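Local coordinates for glutathione S-transferase (Bombyx mori, PDB 5ZFG), which metabolises the organophosphate insecticide diazinon in the silkworm, probably acting as a glutathione transferase that conjugates glutathione to its substrates, at residues Pro13-Arg18 with Leu163-Met168; Gln19-Val22 with Pro27-Leu30; Glu66-Leu71 with His97-Asn102; Lys185-Phe190 with Asp196-Ser201. All coordinates share one frame; numbering follows the deposited sequence. Where two conformers were deposited one is given.

Interaction 1 of 4, residues Pro13-Arg18 with Leu163-Met168; sequences PSLSVR and LINSTM. With EDO (1,2-ethanediol), chain G.
S16 and N165 form a buried hydrogen bond between helix 12-23 of the thioredoxin-like N-terminal domain and helix 160-172 of the all-helical C-terminal domain, the two halves of the glutathione transferase fold. The short helical segments approach to 9.1 Å between axes, their directions nearer antiparallel than parallel. Both residues are buried, so each polar atom needs a partner. N165 ND2 donates to S16 OG at 3.1 Å, with an N-H...O angle of 153° and the hydroxyl 16° out of the amide plane. S16 OG in turn hydrogen-bonds the carbonyl of P12. ND2 also bonds Q19 OE1, while OD1 accepts from the hydroxyl of S201, so the amide is gripped at both ends. Asparagine suits this place because one flat group can both give and take where three helices converge; its CG, anti to the carbonyl carbon (chi1 -70°), carries the amide toward helix 12-23.

Apolar packing flanks this core. L15 CD1 meets the M168 methyl CE at 3.7 Å, the two side chains roughly perpendicular, and CB of L15 lies 3.9 Å from N165 OD1. Methionine, bent at its second and third torsions, brings CE to the leucine; I200 and A204 of helix 195-208 also pack on L15.

Within helix 160-172, T167 OG1 donates to L163 O at 2.8 Å, and T167 N reaches this same oxygen from the opposite face of the carbonyl plane. R18 takes no part in the helix contact, but its NE donates to O1 of an ethanediol, probably from the crystallisation liquor, at 3.0 Å.

Interaction 2 of 4, residues Gln19-Val22 with Pro27-Leu30; sequences QALV and PFEL
The F28 ring receives L21 over one face and V22 at its edge. L21 CD1 stands 3.7 Å from the ring centroid and only 10° off the ring normal, a CH-pi contact in which a methyl points at the middle of the pi cloud. CB of the same leucine adds to it, touching F28 CE2 at 3.7 Å, so the side chain covers the ring with two of its carbons. V22 comes in near the ring plane, more loosely, with CG2 4.4 Å from F28 CE2. No hydrogen bond joins the segments; leucine, branched at CG, suits a place where a methyl must reach the ring centre while CB lies against its rim. F28 CG sits between the backbone N and the carbonyl carbon (chi1 67°), which directs the ring to helix 12-23.

The contact closes part of a beta-alpha-beta unit of the thioredoxin-like domain, in which helix 12-23 links the parallel strands 3-7 and 29-32. E29 is backbone-bonded to L3 and L5 of strand 3-7, L21 packs on L3 and on I74 of helix 67-78, and V22 leans on L197 and I200 of helix 195-208.

Interaction 3 of 4, residues Glu66-Leu71 with His97-Asn102; sequences ESNAIL and HRLCFN. With ACT (acetate ion), chain H.
N68 and L99 lie alongside each other, pointing opposite ways, where two nearly antiparallel helices of the glutathione transferase fold meet, helix 67-78 of the thioredoxin-like domain and helix 89-114 of the helical domain. The axes of the short segments approach to 10.7 Å, with their N-to-C directions at 160°. N68 belongs to the S-N-A-I-L sequence, the SNAIL/TRAIL motif of these enzymes. Its ND2 reaches the backbone, donating to L99 O at 3.0 Å in a weak bond bent to 133°, while OD1 lies 3.8 Å from L99 CD2. A short amide suits this interface: its carbon and nitrogen lie against L99 CB, and its N-H still donates a hydrogen bond to a main-chain oxygen. Put an alanine here and L99 O would probably lose this cross-domain donor, with a gap opening beside L99 CB. One turn on, L71 crosses L99 obliquely, CD1 to CD2 at 4.0 Å, and P162 covers both leucines.

The second subunit comes close as well: its S104 bonds E66 OE2. At the helix start S67 holds an acetate, consistent with the place where relatives bind the glutamyl carboxylate of glutathione: S67 N donates to OXT at 2.9 Å and S67 OG to O at 2.7 Å.

Interaction 4 of 4, residues Lys185-Phe190 with Asp196-Ser201; sequences KWYNDF and DLWKIS
W198 reaches from helix 195-208 to F190 and Y187 of helix 181-193, two successive helices of the all-helical glutathione transferase C-terminal domain, joined by a short turn. The N-to-C directions of the segments make 109° and their axes pass 11.0 Å apart, a distance that large aromatic side chains bridge. Followed outward, the tryptophan begins at CB, which lies 4.1 Å from F190 CE2; that carbon sits at the edge of the indole, near its plane. CG is anti to the backbone N (chi1 168°), which swings the ring system out toward Y187. On the six-membered ring CZ3 comes 3.7 Å from Y187 OH, and the outermost atom, CH2, comes closest, 3.2 Å from that same oxygen and 4.0 Å from Y187 CZ. The phenol and the six-membered ring are steeply inclined, planes at 81°, and meet obliquely. NE1 turns to E202 on its own helix.

The tyrosine suits its place because its ring packs while its tip stays polar: Y187 OH bonds the carboxylate of E171, and F177 meets the ring edge-to-face. A phenylalanine in its place would probably leave E171 without this hydroxyl partner and loosen the hold on W198 CH2. F190, wholly apolar, fills the neighbouring position beside Q19 and L156, where a side chain without polar atoms needs no hydrogen-bonding partner. Its ring also meets L197, with F190 CZ set 3.8 Å from L197 CB.

How the interactions relate
Interactions 1 and 2 share helix 12-23, whose Q19 ties three contacts together: Q19 OE1 lies 2.9 Å from N165 ND2 of interaction 1, and Q19 NE2 lies 2.9 Å from L197 O of interaction 4. S201 OG of interaction 4 closes the cluster, 2.6 Å from N165 OD1. Interaction 3 is the second crossing between the domains, about 11 Å from interaction 1 between centres. P13 CB and S67 OG approach to 3.5 Å, bringing interaction 1 beside the acetate-bearing and probably glutathione-binding end of helix 67-78. Interaction 4 is remote from interaction 3: about 18 Å between centres, with nearest atoms about 8 Å apart.

Interaction 1 of 4, residues Pro13-Arg18 with Leu163-Met168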
loop_
_atom_site.group_PDB
_atom_site.type_symbol
_atom_site.label_atom_id
_atom_site.label_comp_id
_atom_site.label_asym_id
_atom_site.label_seq_id
_atom_site.Cartn_x
_atom_site.Cartn_y
_atom_site.Cartn_z
ATOM N N PRO B 13 10.137 -6.797 4.491
ATOM C CA PRO B 13 8.731 -6.834 4.952
ATOM C C PRO B 13 8.521 -7.763 6.142
ATOM O O PRO B 13 7.740 -7.453 7.062
ATOM C CB PRO B 13 7.965 -7.315 3.707
ATOM C CG PRO B 13 8.838 -6.967 2.563
ATOM C CD PRO B 13 10.234 -7.233 3.080
ATOM N N SER B 14 9.221 -8.897 6.139
ATOM C CA SER B 14 9.190 -9.812 7.280
ATOM C C SER B 14 9.769 -9.149 8.529
ATOM O O SER B 14 9.201 -9.271 9.626
ATOM C CB SER B 14 9.978 -11.089 6.953
ATOM O OG SER B 14 9.350 -11.936 5.991
ATOM N N LEU B 15 10.927 -8.478 8.388
ATOM C CA LEU B 15 11.565 -7.840 9.536
ATOM C C LEU B 15 10.648 -6.807 10.158
ATOM O O LEU B 15 10.570 -6.695 11.384
ATOM C CB LEU B 15 12.887 -7.183 9.140
ATOM C CG LEU B 15 13.877 -8.067 8.356
ATOM C CD1 LEU B 15 14.972 -7.206 7.733
ATOM C CD2 LEU B 15 14.496 -9.109 9.268
ATOM N N SER B 16 9.934 -6.052 9.320
ATOM C CA SER B 16 9.078 -4.988 9.839
ATOM C C SER B 16 7.959 -5.560 10.698
ATOM O O SER B 16 7.622 -4.998 11.749
ATOM C CB SER B 16 8.495 -4.175 8.680
ATOM O OG SER B 16 9.513 -3.560 7.925
ATOM N N VAL B 17 7.358 -6.666 10.254
ATOM C CA VAL B 17 6.283 -7.270 11.029
ATOM C C VAL B 17 6.834 -7.815 12.345
ATOM O O VAL B 17 6.219 -7.654 13.403
ATOM C CB VAL B 17 5.554 -8.360 10.222
ATOM C CG1 VAL B 17 4.540 -9.104 11.104
ATOM C CG2 VAL B 17 4.812 -7.757 8.999
ATOM N N ARG B 18 8.026 -8.405 12.312
ATOM C CA ARG B 18 8.592 -8.922 13.560
ATOM C C ARG B 18 8.874 -7.797 14.550
ATOM O O ARG B 18 8.587 -7.936 15.743
ATOM C CB ARG B 18 9.850 -9.742 13.268
ATOM C CG ARG B 18 9.521 -11.074 12.589
ATOM C CD ARG B 18 10.766 -11.796 12.065
ATOM N NE ARG B 18 11.756 -11.860 13.129
ATOM C CZ ARG B 18 13.070 -11.792 12.951
ATOM N NH1 ARG B 18 13.591 -11.695 11.738
ATOM N NH2 ARG B 18 13.868 -11.819 14.004
ATOM N N LEU B 163 10.379 1.745 6.503
ATOM C CA LEU B 163 11.380 2.677 5.992
ATOM C C LEU B 163 12.757 2.381 6.580
ATOM O O LEU B 163 13.770 2.489 5.879
ATOM C CB LEU B 163 10.960 4.118 6.288
ATOM C CG LEU B 163 9.633 4.555 5.619
ATOM C CD1 LEU B 163 9.075 5.827 6.257
ATOM C CD2 LEU B 163 9.870 4.746 4.123
ATOM N N ILE B 164 12.808 1.985 7.857
ATOM C CA ILE B 164 14.091 1.619 8.461
ATOM C C ILE B 164 14.717 0.463 7.692
ATOM O O ILE B 164 15.890 0.501 7.304
ATOM C CB ILE B 164 13.914 1.257 9.947
ATOM C CG1 ILE B 164 13.760 2.524 10.807
ATOM C CG2 ILE B 164 15.106 0.380 10.396
ATOM C CD1 ILE B 164 15.032 3.358 10.900
ATOM N N ASN B 165 13.929 -0.577 7.438
ATOM C CA ASN B 165 14.462 -1.763 6.787
ATOM C C ASN B 165 14.763 -1.542 5.305
ATOM O O ASN B 165 15.662 -2.194 4.761
ATOM C CB ASN B 165 13.496 -2.916 7.019
ATOM C CG ASN B 165 13.502 -3.351 8.467
ATOM O OD1 ASN B 165 14.574 -3.640 9.017
ATOM N ND2 ASN B 165 12.339 -3.384 9.103
ATOM N N SER B 166 14.048 -0.637 4.631
ATOM C CA SER B 166 14.482 -0.236 3.295
ATOM C C SER B 166 15.850 0.450 3.362
ATOM O O SER B 166 16.762 0.134 2.588
ATOM C CB SER B 166 13.440 0.686 2.657
ATOM O OG SER B 166 12.200 0.008 2.458
ATOM N N THR B 167 16.004 1.394 4.296
ATOM C CA THR B 167 17.259 2.135 4.436
ATOM C C THR B 167 18.399 1.220 4.865
ATOM O O THR B 167 19.555 1.428 4.467
ATOM C CB THR B 167 17.070 3.267 5.453
ATOM O OG1 THR B 167 15.908 4.047 5.097
ATOM C CG2 THR B 167 18.306 4.171 5.491
ATOM N N MET B 168 18.084 0.201 5.662
ATOM C CA MET B 168 19.087 -0.772 6.077
ATOM C C MET B 168 19.757 -1.431 4.879
ATOM O O MET B 168 20.957 -1.734 4.931
ATOM C CB MET B 168 18.439 -1.813 7.002
ATOM C CG MET B 168 19.350 -3.017 7.336
ATOM S SD MET B 168 19.297 -4.319 6.084
ATOM C CE MET B 168 17.673 -4.996 6.474
HETATM C C1 EDO G . 11.849 -11.452 16.718
HETATM O O1 EDO G . 11.334 -12.594 16.015
HETATM C C2 EDO G . 13.269 -11.680 17.242
HETATM O O2 EDO G . 13.437 -11.045 18.533
#

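Interaction 2 of 4, residues Gln19-Val22 with Pro27-Leu30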
loop_
_atom_site.group_PDB
_atom_site.type_symbol
_atom_site.label_atom_id
_atom_site.label_comp_id
_atom_site.label_asym_id
_atom_site.label_seq_id
_atom_site.Cartn_x
_atom_site.Cartn_y
_atom_site.Cartn_z
ATOM N N GLN B 19 9.441 -6.683 14.079
ATOM C CA GLN B 19 9.710 -5.548 14.957
ATOM C C GLN B 19 8.425 -5.029 15.599
ATOM O O GLN B 19 8.384 -4.781 16.809
ATOM C CB GLN B 19 10.420 -4.440 14.181
ATOM C CG GLN B 19 11.823 -4.830 13.745
ATOM C CD GLN B 19 12.424 -3.779 12.874
ATOM O OE1 GLN B 19 11.775 -3.294 11.934
ATOM N NE2 GLN B 19 13.663 -3.402 13.165
ATOM N N ALA B 20 7.349 -4.903 14.816
ATOM C CA ALA B 20 6.080 -4.464 15.387
ATOM C C ALA B 20 5.566 -5.442 16.449
ATOM O O ALA B 20 5.104 -5.023 17.518
ATOM C CB ALA B 20 5.036 -4.283 14.283
ATOM N N LEU B 21 5.599 -6.748 16.152
ATOM C CA LEU B 21 5.135 -7.736 17.124
ATOM C C LEU B 21 5.952 -7.661 18.406
ATOM O O LEU B 21 5.396 -7.740 19.508
ATOM C CB LEU B 21 5.204 -9.142 16.532
ATOM C CG LEU B 21 4.162 -9.502 15.465
ATOM C CD1 LEU B 21 4.677 -10.667 14.623
ATOM C CD2 LEU B 21 2.797 -9.824 16.099
ATOM N N VAL B 22 7.268 -7.482 18.275
ATOM C CA VAL B 22 8.139 -7.380 19.445
ATOM C C VAL B 22 7.872 -6.087 20.204
ATOM O O VAL B 22 7.733 -6.094 21.435
ATOM C CB VAL B 22 9.614 -7.509 19.007
ATOM C CG1 VAL B 22 10.575 -7.133 20.137
ATOM C CG2 VAL B 22 9.888 -8.918 18.502
ATOM N N PRO B 27 2.935 -12.043 21.579
ATOM C CA PRO B 27 3.701 -13.284 21.391
ATOM C C PRO B 27 3.326 -13.972 20.088
ATOM O O PRO B 27 2.166 -13.955 19.669
ATOM C CB PRO B 27 3.308 -14.130 22.609
ATOM C CG PRO B 27 2.746 -13.142 23.597
ATOM C CD PRO B 27 2.035 -12.136 22.740
ATOM N N PHE B 28 4.317 -14.584 19.441
ATOM C CA PHE B 28 4.057 -15.277 18.183
ATOM C C PHE B 28 5.084 -16.377 17.972
ATOM O O PHE B 28 6.173 -16.363 18.554
ATOM C CB PHE B 28 4.080 -14.309 16.989
ATOM C CG PHE B 28 5.430 -13.731 16.702
ATOM C CD1 PHE B 28 6.213 -14.219 15.653
ATOM C CD2 PHE B 28 5.924 -12.687 17.468
ATOM C CE1 PHE B 28 7.448 -13.671 15.390
ATOM C CE2 PHE B 28 7.166 -12.144 17.212
ATOM C CZ PHE B 28 7.931 -12.642 16.166
ATOM N N GLU B 29 4.715 -17.329 17.121
ATOM C CA GLU B 29 5.623 -18.360 16.635
ATOM C C GLU B 29 6.145 -17.945 15.264
ATOM O O GLU B 29 5.359 -17.560 14.394
ATOM C CB GLU B 29 4.919 -19.714 16.540
ATOM C CG GLU B 29 5.752 -20.794 15.836
ATOM C CD GLU B 29 5.071 -22.159 15.811
ATOM O OE1 GLU B 29 4.560 -22.589 16.865
ATOM O OE2 GLU B 29 5.052 -22.799 14.739
ATOM N N LEU B 30 7.464 -18.007 15.093
ATOM C CA LEU B 30 8.135 -17.671 13.842
ATOM C C LEU B 30 8.378 -18.933 13.024
ATOM O O LEU B 30 8.947 -19.909 13.529
ATOM C CB LEU B 30 9.460 -16.967 14.120
ATOM C CG LEU B 30 10.400 -16.658 12.943
ATOM C CD1 LEU B 30 9.694 -15.742 11.939
ATOM C CD2 LEU B 30 11.662 -15.999 13.436
#

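Interaction 3 of 4, residues Glu66-Leu71 with His97-Asn102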
loop_
_atom_site.group_PDB
_atom_site.type_symbol
_atom_site.label_atom_id
_atom_site.label_comp_id
_atom_site.label_asym_id
_atom_site.label_seq_id
_atom_site.Cartn_x
_atom_site.Cartn_y
_atom_site.Cartn_z
ATOM N N GLU B 66 0.298 -9.299 2.891
ATOM C CA GLU B 66 0.662 -7.888 2.743
ATOM C C GLU B 66 1.158 -7.296 4.062
ATOM O O GLU B 66 0.360 -7.010 4.966
ATOM C CB GLU B 66 -0.511 -7.064 2.182
ATOM C CG GLU B 66 -0.863 -7.451 0.750
ATOM C CD GLU B 66 0.085 -6.877 -0.291
ATOM O OE1 GLU B 66 0.967 -6.061 0.048
ATOM O OE2 GLU B 66 -0.056 -7.237 -1.487
ATOM N N SER B 67 2.477 -7.079 4.156
ATOM C CA SER B 67 3.086 -6.686 5.433
ATOM C C SER B 67 2.502 -5.378 5.988
ATOM O O SER B 67 2.338 -5.243 7.211
ATOM C CB SER B 67 4.613 -6.590 5.287
ATOM O OG SER B 67 5.031 -5.591 4.375
ATOM N N ASN B 68 2.157 -4.407 5.116
ATOM C CA ASN B 68 1.535 -3.175 5.608
ATOM C C ASN B 68 0.204 -3.464 6.293
ATOM O O ASN B 68 -0.080 -2.937 7.374
ATOM C CB ASN B 68 1.321 -2.184 4.470
ATOM C CG ASN B 68 2.592 -1.515 4.038
ATOM O OD1 ASN B 68 3.656 -1.746 4.608
ATOM N ND2 ASN B 68 2.500 -0.697 2.994
ATOM N N ALA B 69 -0.626 -4.298 5.672
ATOM C CA ALA B 69 -1.907 -4.659 6.279
ATOM C C ALA B 69 -1.708 -5.468 7.558
ATOM O O ALA B 69 -2.487 -5.334 8.512
ATOM C CB ALA B 69 -2.741 -5.448 5.276
ATOM N N ILE B 70 -0.682 -6.330 7.585
ATOM C CA ILE B 70 -0.381 -7.075 8.814
ATOM C C ILE B 70 0.001 -6.115 9.933
ATOM O O ILE B 70 -0.481 -6.244 11.068
ATOM C CB ILE B 70 0.730 -8.113 8.572
ATOM C CG1 ILE B 70 0.282 -9.174 7.556
ATOM C CG2 ILE B 70 1.117 -8.793 9.919
ATOM C CD1 ILE B 70 1.432 -10.082 7.091
ATOM N N LEU B 71 0.844 -5.115 9.626
ATOM C CA LEU B 71 1.222 -4.115 10.624
ATOM C C LEU B 71 -0.006 -3.397 11.183
ATOM O O LEU B 71 -0.148 -3.217 12.405
ATOM C CB LEU B 71 2.194 -3.099 10.019
ATOM C CG LEU B 71 3.604 -3.592 9.650
ATOM C CD1 LEU B 71 4.382 -2.525 8.912
ATOM C CD2 LEU B 71 4.334 -4.006 10.923
ATOM N N HIS B 97 0.093 6.976 5.012
ATOM C CA HIS B 97 0.802 7.482 3.846
ATOM C C HIS B 97 2.220 6.932 3.783
ATOM O O HIS B 97 2.682 6.466 2.732
ATOM C CB HIS B 97 0.880 9.003 3.856
ATOM C CG HIS B 97 1.781 9.496 2.776
ATOM N ND1 HIS B 97 3.143 9.609 2.943
ATOM C CD2 HIS B 97 1.537 9.751 1.469
ATOM C CE1 HIS B 97 3.696 9.963 1.794
ATOM N NE2 HIS B 97 2.741 10.060 0.885
ATOM N N ARG B 98 2.940 7.007 4.906
ATOM C CA ARG B 98 4.324 6.558 4.908
ATOM C C ARG B 98 4.424 5.064 4.607
ATOM O O ARG B 98 5.376 4.626 3.952
ATOM C CB ARG B 98 4.990 6.906 6.250
ATOM C CG ARG B 98 5.079 8.412 6.580
ATOM C CD ARG B 98 5.920 9.215 5.588
ATOM N NE ARG B 98 6.103 10.579 6.092
ATOM C CZ ARG B 98 5.260 11.581 5.869
ATOM N NH1 ARG B 98 4.180 11.403 5.116
ATOM N NH2 ARG B 98 5.499 12.772 6.400
ATOM N N LEU B 99 3.431 4.275 5.028
ATOM C CA LEU B 99 3.394 2.860 4.668
ATOM C C LEU B 99 3.229 2.689 3.158
ATOM O O LEU B 99 3.947 1.909 2.527
ATOM C CB LEU B 99 2.250 2.160 5.410
ATOM C CG LEU B 99 2.439 1.945 6.923
ATOM C CD1 LEU B 99 1.162 1.381 7.568
ATOM C CD2 LEU B 99 3.648 1.004 7.216
ATOM N N CYS B 100 2.282 3.425 2.568
ATOM C CA CYS B 100 2.073 3.357 1.125
ATOM C C CYS B 100 3.307 3.825 0.362
ATOM O O CYS B 100 3.686 3.225 -0.650
ATOM C CB CYS B 100 0.863 4.214 0.728
ATOM S SG CYS B 100 -0.729 3.547 1.259
ATOM N N PHE B 101 3.931 4.909 0.841
ATOM C CA PHE B 101 5.115 5.481 0.199
ATOM C C PHE B 101 6.265 4.482 0.197
ATOM O O PHE B 101 6.977 4.346 -0.800
ATOM C CB PHE B 101 5.506 6.777 0.930
ATOM C CG PHE B 101 6.913 7.287 0.609
ATOM C CD1 PHE B 101 7.234 7.711 -0.660
ATOM C CD2 PHE B 101 7.883 7.370 1.607
ATOM C CE1 PHE B 101 8.516 8.187 -0.966
ATOM C CE2 PHE B 101 9.175 7.841 1.317
ATOM C CZ PHE B 101 9.483 8.250 0.026
ATOM N N ASN B 102 6.437 3.735 1.287
ATOM C CA ASN B 102 7.467 2.699 1.268
ATOM C C ASN B 102 7.156 1.623 0.241
ATOM O O ASN B 102 8.038 1.198 -0.515
ATOM C CB ASN B 102 7.640 2.056 2.645
ATOM C CG ASN B 102 8.813 1.109 2.655
ATOM O OD1 ASN B 102 9.954 1.554 2.635
ATOM N ND2 ASN B 102 8.546 -0.201 2.650
HETATM C C ACT H . 4.897 -7.325 1.380
HETATM O O ACT H . 4.910 -6.109 1.685
HETATM O OXT ACT H . 4.301 -8.101 2.163
HETATM C CH3 ACT H . 5.570 -7.836 0.137
#

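Interaction 4 of 4, residues Lys185-Phe190 with Asp196-Ser201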
loop_
_atom_site.group_PDB
_atom_site.type_symbol
_atom_site.label_atom_id
_atom_site.label_comp_id
_atom_site.label_asym_id
_atom_site.label_seq_id
_atom_site.Cartn_x
_atom_site.Cartn_y
_atom_site.Cartn_z
ATOM N N LYS B 185 20.234 10.978 10.631
ATOM C CA LYS B 185 19.996 11.110 12.066
ATOM C C LYS B 185 18.876 10.185 12.532
ATOM O O LYS B 185 19.020 9.482 13.537
ATOM C CB LYS B 185 19.673 12.569 12.399
ATOM C CG LYS B 185 19.400 12.851 13.861
ATOM C CD LYS B 185 20.555 12.435 14.754
ATOM C CE LYS B 185 20.399 13.035 16.152
ATOM N NZ LYS B 185 19.246 13.987 16.228
ATOM N N TRP B 186 17.748 10.177 11.813
ATOM C CA TRP B 186 16.617 9.322 12.176
ATOM C C TRP B 186 17.024 7.851 12.206
ATOM O O TRP B 186 16.715 7.123 13.161
ATOM C CB TRP B 186 15.476 9.563 11.181
ATOM C CG TRP B 186 14.496 8.430 10.986
ATOM C CD1 TRP B 186 13.432 8.124 11.775
ATOM C CD2 TRP B 186 14.469 7.497 9.896
ATOM N NE1 TRP B 186 12.753 7.042 11.262
ATOM C CE2 TRP B 186 13.369 6.641 10.108
ATOM C CE3 TRP B 186 15.270 7.300 8.767
ATOM C CZ2 TRP B 186 13.045 5.613 9.228
ATOM C CZ3 TRP B 186 14.958 6.267 7.904
ATOM C CH2 TRP B 186 13.851 5.433 8.142
ATOM N N TYR B 187 17.717 7.404 11.161
ATOM C CA TYR B 187 18.126 6.007 11.048
ATOM C C TYR B 187 19.066 5.619 12.184
ATOM O O TYR B 187 18.892 4.577 12.832
ATOM C CB TYR B 187 18.784 5.806 9.683
ATOM C CG TYR B 187 19.297 4.426 9.365
ATOM C CD1 TYR B 187 18.435 3.391 8.999
ATOM C CD2 TYR B 187 20.657 4.166 9.385
ATOM C CE1 TYR B 187 18.934 2.132 8.672
ATOM C CE2 TYR B 187 21.150 2.936 9.073
ATOM C CZ TYR B 187 20.301 1.916 8.723
ATOM O OH TYR B 187 20.838 0.693 8.411
ATOM N N ASN B 188 20.057 6.467 12.466
ATOM C CA ASN B 188 21.005 6.129 13.523
ATOM C C ASN B 188 20.416 6.317 14.916
ATOM O O ASN B 188 20.747 5.546 15.823
ATOM C CB ASN B 188 22.285 6.943 13.347
ATOM C CG ASN B 188 23.154 6.391 12.243
ATOM O OD1 ASN B 188 23.783 5.346 12.402
ATOM N ND2 ASN B 188 23.168 7.071 11.097
ATOM N N ASP B 189 19.543 7.312 15.112
ATOM C CA ASP B 189 18.842 7.429 16.388
ATOM C C ASP B 189 17.988 6.198 16.675
ATOM O O ASP B 189 17.815 5.816 17.841
ATOM C CB ASP B 189 17.950 8.674 16.406
ATOM C CG ASP B 189 18.727 9.963 16.631
ATOM O OD1 ASP B 189 19.966 9.922 16.807
ATOM O OD2 ASP B 189 18.077 11.026 16.614
ATOM N N PHE B 190 17.429 5.578 15.631
ATOM C CA PHE B 190 16.619 4.381 15.838
ATOM C C PHE B 190 17.447 3.269 16.471
ATOM O O PHE B 190 16.991 2.599 17.412
ATOM C CB PHE B 190 16.009 3.928 14.507
ATOM C CG PHE B 190 15.263 2.627 14.592
ATOM C CD1 PHE B 190 13.944 2.591 15.031
ATOM C CD2 PHE B 190 15.880 1.434 14.227
ATOM C CE1 PHE B 190 13.248 1.378 15.112
ATOM C CE2 PHE B 190 15.197 0.223 14.307
ATOM C CZ PHE B 190 13.878 0.201 14.754
ATOM N N ASP B 196 17.043 -3.394 20.708
ATOM C CA ASP B 196 16.431 -4.708 20.528
ATOM C C ASP B 196 15.757 -4.825 19.164
ATOM O O ASP B 196 15.877 -5.851 18.484
ATOM C CB ASP B 196 15.415 -4.962 21.643
ATOM C CG ASP B 196 14.317 -3.894 21.695
ATOM O OD1 ASP B 196 14.642 -2.685 21.586
ATOM O OD2 ASP B 196 13.129 -4.265 21.832
ATOM N N LEU B 197 15.050 -3.780 18.747
ATOM C CA LEU B 197 14.409 -3.795 17.433
ATOM C C LEU B 197 15.442 -3.740 16.318
ATOM O O LEU B 197 15.321 -4.448 15.307
ATOM C CB LEU B 197 13.439 -2.626 17.329
ATOM C CG LEU B 197 12.337 -2.599 18.398
ATOM C CD1 LEU B 197 11.336 -1.466 18.118
ATOM C CD2 LEU B 197 11.632 -3.966 18.495
ATOM N N TRP B 198 16.474 -2.915 16.485
ATOM C CA TRP B 198 17.511 -2.842 15.464
ATOM C C TRP B 198 18.233 -4.177 15.319
ATOM O O TRP B 198 18.657 -4.533 14.216
ATOM C CB TRP B 198 18.506 -1.706 15.766
ATOM C CG TRP B 198 19.697 -1.833 14.881
ATOM C CD1 TRP B 198 20.950 -2.250 15.240
ATOM C CD2 TRP B 198 19.726 -1.657 13.458
ATOM N NE1 TRP B 198 21.762 -2.312 14.132
ATOM C CE2 TRP B 198 21.036 -1.951 13.027
ATOM C CE3 TRP B 198 18.774 -1.263 12.510
ATOM C CZ2 TRP B 198 21.419 -1.864 11.691
ATOM C CZ3 TRP B 198 19.160 -1.176 11.182
ATOM C CH2 TRP B 198 20.466 -1.480 10.785
ATOM N N LYS B 199 18.338 -4.960 16.404
ATOM C CA LYS B 199 18.963 -6.280 16.295
ATOM C C LYS B 199 18.298 -7.136 15.229
ATOM O O LYS B 199 18.968 -7.943 14.578
ATOM C CB LYS B 199 18.901 -7.016 17.635
ATOM C CG LYS B 199 20.157 -6.913 18.476
ATOM C CD LYS B 199 20.158 -7.987 19.558
ATOM C CE LYS B 199 21.472 -8.011 20.322
ATOM N NZ LYS B 199 21.445 -7.014 21.428
ATOM N N ILE B 200 16.980 -6.999 15.065
ATOM C CA ILE B 200 16.259 -7.735 14.027
ATOM C C ILE B 200 16.725 -7.289 12.641
ATOM O O ILE B 200 16.998 -8.117 11.764
ATOM C CB ILE B 200 14.738 -7.549 14.215
ATOM C CG1 ILE B 200 14.278 -8.191 15.529
ATOM C CG2 ILE B 200 13.963 -8.161 13.036
ATOM C CD1 ILE B 200 12.852 -7.837 15.934
ATOM N N SER B 201 16.839 -5.974 12.433
ATOM C CA SER B 201 17.360 -5.467 11.160
ATOM C C SER B 201 18.818 -5.861 10.960
ATOM O O SER B 201 19.234 -6.211 9.848
ATOM C CB SER B 201 17.226 -3.947 11.108
ATOM O OG SER B 201 15.900 -3.506 11.301
#